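Local atomic coordinates of putative oxidoreductase (PDB entry 3NX4), a protein that binds NADP and probably catalyses the NADPH-dependent reduction of acryloyl-CoA. Residues Q2-E7 with A301-F306. Residues are numbered along the deposited sequence; the frame is centred on the assembly and turned at random.
Sequences QALILE and ADAPKF
Leu4, in the part of strand 2-8 covered by residues 2-7, points toward Ala303 and Pro304 of helix 303-311, and the two backbones stay well apart, the closest alpha carbons being those of Leu4 and Ala301, 7.7 Å from each other. One side chain spans this gap. A chi1 of 162° puts CG of Leu4 anti to the backbone N, and from there the fork reaches across to residues 303 and 304. The CD2 methyl meets the CB methyl of Ala303 at 3.7 Å, an ordinary van der Waals approach, while CD1 reaches more loosely to the ring of Pro304, 4.4 Å from its CG. The isobutyl fork thus touches two consecutive residues, one through each methyl. The turn it meets is secured by its own backbone, Phe306 N donating to Asp302 O at 3.0 Å. Asp302 OD2 is hydrogen-bonded to Thr299 OG1, and Asp302 OD1 makes a long salt bridge, 3.7 Å, to Lys305 NZ. Strand 2-8 pairs antiparallel with strand 13-19, Ala3 with Gln18 and Ile5 with Ser16, and Leu4 also packs on Ala15. The contact therefore joins the N-terminal two-stranded antiparallel sheet to helix 303-311, which links the parallel strands 295-299 and 318-322 in a beta-alpha-beta crossover. No hydrogen bond or salt bridge crosses between the segments; the contact contributes a small apolar patch of 88 Å², both sides summed, governed by van der Waals packing and burial of the methyls.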
ATOM      1  N   GLN A   2      -0.640 -34.815 -26.857  1.00 54.18           N
ATOM      2  CA  GLN A   2      -0.244 -35.089 -25.483  1.00 57.28           C
ATOM      3  C   GLN A   2      -0.464 -34.034 -24.496  1.00 59.60           C
ATOM      4  O   GLN A   2      -0.070 -32.926 -24.843  1.00 54.58           O
ATOM      5  CB  GLN A   2       1.241 -35.446 -25.530  1.00 65.28           C
ATOM      6  CG  GLN A   2       1.710 -36.324 -24.391  1.00 88.90           C
ATOM      7  CD  GLN A   2       3.213 -36.568 -24.415  1.00101.58           C
ATOM      8  OE1 GLN A   2       3.729 -37.407 -23.677  1.00104.09           O
ATOM      9  NE2 GLN A   2       3.922 -35.827 -25.260  1.00106.56           N
ATOM     10  N   ALA A   3      -0.985 -34.264 -23.303  1.00 49.98           N
ATOM     11  CA  ALA A   3      -1.085 -33.222 -22.304  1.00 57.00           C
ATOM     12  C   ALA A   3      -0.928 -33.750 -20.882  1.00 59.56           C
ATOM     13  O   ALA A   3      -1.209 -34.910 -20.613  1.00 57.08           O
ATOM     14  CB  ALA A   3      -2.403 -32.508 -22.443  1.00 55.03           C
ATOM     15  N   LEU A   4      -0.503 -32.888 -19.968  1.00 54.70           N
ATOM     16  CA  LEU A   4      -0.418 -33.268 -18.573  1.00 47.12           C
ATOM     17  C   LEU A   4      -1.815 -33.102 -18.010  1.00 53.22           C
ATOM     18  O   LEU A   4      -2.411 -32.043 -18.126  1.00 56.38           O
ATOM     19  CB  LEU A   4       0.585 -32.397 -17.823  1.00 47.54           C
ATOM     20  CG  LEU A   4       0.523 -32.342 -16.298  1.00 49.66           C
ATOM     21  CD1 LEU A   4       0.516 -33.712 -15.685  1.00 53.28           C
ATOM     22  CD2 LEU A   4       1.663 -31.518 -15.739  1.00 44.47           C
ATOM     23  N   ILE A   5      -2.336 -34.154 -17.401  1.00 52.97           N
ATOM     24  CA  ILE A   5      -3.701 -34.150 -16.908  1.00 55.58           C
ATOM     25  C   ILE A   5      -3.811 -34.326 -15.413  1.00 59.95           C
ATOM     26  O   ILE A   5      -3.155 -35.173 -14.841  1.00 56.61           O
ATOM     27  CB  ILE A   5      -4.526 -35.259 -17.571  1.00 61.80           C
ATOM     28  CG1 ILE A   5      -4.677 -34.982 -19.064  1.00 65.92           C
ATOM     29  CG2 ILE A   5      -5.875 -35.373 -16.908  1.00 58.88           C
ATOM     30  CD1 ILE A   5      -5.678 -33.921 -19.383  1.00 62.76           C
ATOM     31  N   LEU A   6      -4.655 -33.516 -14.791  1.00 62.36           N
ATOM     32  CA  LEU A   6      -4.881 -33.594 -13.360  1.00 67.77           C
ATOM     33  C   LEU A   6      -6.261 -34.142 -13.070  1.00 76.53           C
ATOM     34  O   LEU A   6      -7.251 -33.645 -13.584  1.00 73.61           O
ATOM     35  CB  LEU A   6      -4.761 -32.218 -12.707  1.00 61.06           C
ATOM     36  CG  LEU A   6      -3.447 -31.459 -12.859  1.00 52.98           C
ATOM     37  CD1 LEU A   6      -3.492 -30.192 -12.043  1.00 51.52           C
ATOM     38  CD2 LEU A   6      -2.283 -32.310 -12.453  1.00 47.40           C
ATOM     39  N   GLU A   7      -6.303 -35.164 -12.221  1.00 89.64           N
ATOM     40  CA  GLU A   7      -7.536 -35.794 -11.773  1.00102.16           C
ATOM     41  C   GLU A   7      -7.384 -36.069 -10.283  1.00103.32           C
ATOM     42  O   GLU A   7      -6.284 -36.365  -9.827  1.00103.12           O
ATOM     43  CB  GLU A   7      -7.746 -37.114 -12.513  1.00110.74           C
ATOM     44  CG  GLU A   7      -7.788 -36.989 -14.022  1.00115.91           C
ATOM     45  CD  GLU A   7      -7.162 -38.177 -14.719  1.00119.76           C
ATOM     46  OE1 GLU A   7      -6.038 -38.562 -14.340  1.00121.88           O
ATOM     47  OE2 GLU A   7      -7.783 -38.717 -15.657  1.00120.72           O
ATOM     48  N   ALA A 301       6.907 -34.705 -19.181  1.00 49.74           N
ATOM     49  CA  ALA A 301       6.843 -35.849 -18.278  1.00 55.09           C
ATOM     50  C   ALA A 301       7.490 -35.564 -16.920  1.00 55.17           C
ATOM     51  O   ALA A 301       7.147 -36.192 -15.919  1.00 55.71           O
ATOM     52  CB  ALA A 301       7.477 -37.074 -18.928  1.00 65.96           C
ATOM     53  N   ASP A 302       8.428 -34.619 -16.892  1.00 54.74           N
ATOM     54  CA  ASP A 302       9.129 -34.254 -15.662  1.00 46.24           C
ATOM     55  C   ASP A 302       8.325 -33.286 -14.796  1.00 47.81           C
ATOM     56  O   ASP A 302       8.704 -33.010 -13.657  1.00 48.58           O
ATOM     57  CB  ASP A 302      10.460 -33.573 -15.989  1.00 52.28           C
ATOM     58  CG  ASP A 302      11.469 -34.508 -16.619  1.00 63.97           C
ATOM     59  OD1 ASP A 302      11.631 -35.648 -16.124  1.00 74.92           O
ATOM     60  OD2 ASP A 302      12.115 -34.086 -17.604  1.00 60.16           O
ATOM     61  N   ALA A 303       7.241 -32.741 -15.338  1.00 46.88           N
ATOM     62  CA  ALA A 303       6.507 -31.686 -14.635  1.00 47.79           C
ATOM     63  C   ALA A 303       6.092 -32.047 -13.205  1.00 47.80           C
ATOM     64  O   ALA A 303       6.272 -31.247 -12.292  1.00 47.02           O
ATOM     65  CB  ALA A 303       5.294 -31.213 -15.448  1.00 38.89           C
ATOM     66  N   PRO A 304       5.526 -33.248 -13.003  1.00 54.14           N
ATOM     67  CA  PRO A 304       5.091 -33.608 -11.649  1.00 54.63           C
ATOM     68  C   PRO A 304       6.244 -33.661 -10.647  1.00 51.16           C
ATOM     69  O   PRO A 304       6.090 -33.198  -9.515  1.00 48.74           O
ATOM     70  CB  PRO A 304       4.474 -34.993 -11.846  1.00 57.64           C
ATOM     71  CG  PRO A 304       3.995 -34.968 -13.265  1.00 57.98           C
ATOM     72  CD  PRO A 304       5.073 -34.233 -14.000  1.00 55.54           C
ATOM     73  N   LYS A 305       7.380 -34.212 -11.064  1.00 45.64           N
ATOM     74  CA  LYS A 305       8.562 -34.281 -10.210  1.00 52.31           C
ATOM     75  C   LYS A 305       9.050 -32.884  -9.864  1.00 50.68           C
ATOM     76  O   LYS A 305       9.423 -32.609  -8.721  1.00 44.02           O
ATOM     77  CB  LYS A 305       9.680 -35.064 -10.903  1.00 55.53           C
ATOM     78  CG  LYS A 305      11.009 -35.027 -10.168  1.00 68.06           C
ATOM     79  CD  LYS A 305      12.032 -35.957 -10.809  1.00 77.91           C
ATOM     80  CE  LYS A 305      12.292 -35.584 -12.262  1.00 85.54           C
ATOM     81  NZ  LYS A 305      13.326 -36.459 -12.886  1.00 89.26           N
ATOM     82  N   PHE A 306       9.041 -31.993 -10.849  1.00 44.64           N
ATOM     83  CA  PHE A 306       9.522 -30.640 -10.605  1.00 41.72           C
ATOM     84  C   PHE A 306       8.551 -29.814  -9.767  1.00 42.90           C
ATOM     85  O   PHE A 306       8.979 -28.964  -8.985  1.00 40.92           O
ATOM     86  CB  PHE A 306       9.930 -29.944 -11.909  1.00 44.03           C
ATOM     87  CG  PHE A 306      11.350 -30.222 -12.303  1.00 45.36           C
ATOM     88  CD1 PHE A 306      12.339 -29.261 -12.121  1.00 43.74           C
ATOM     89  CD2 PHE A 306      11.710 -31.466 -12.805  1.00 46.76           C
ATOM     90  CE1 PHE A 306      13.671 -29.537 -12.458  1.00 48.86           C
ATOM     91  CE2 PHE A 306      13.038 -31.754 -13.143  1.00 48.93           C
ATOM     92  CZ  PHE A 306      14.018 -30.789 -12.970  1.00 42.24           C
TER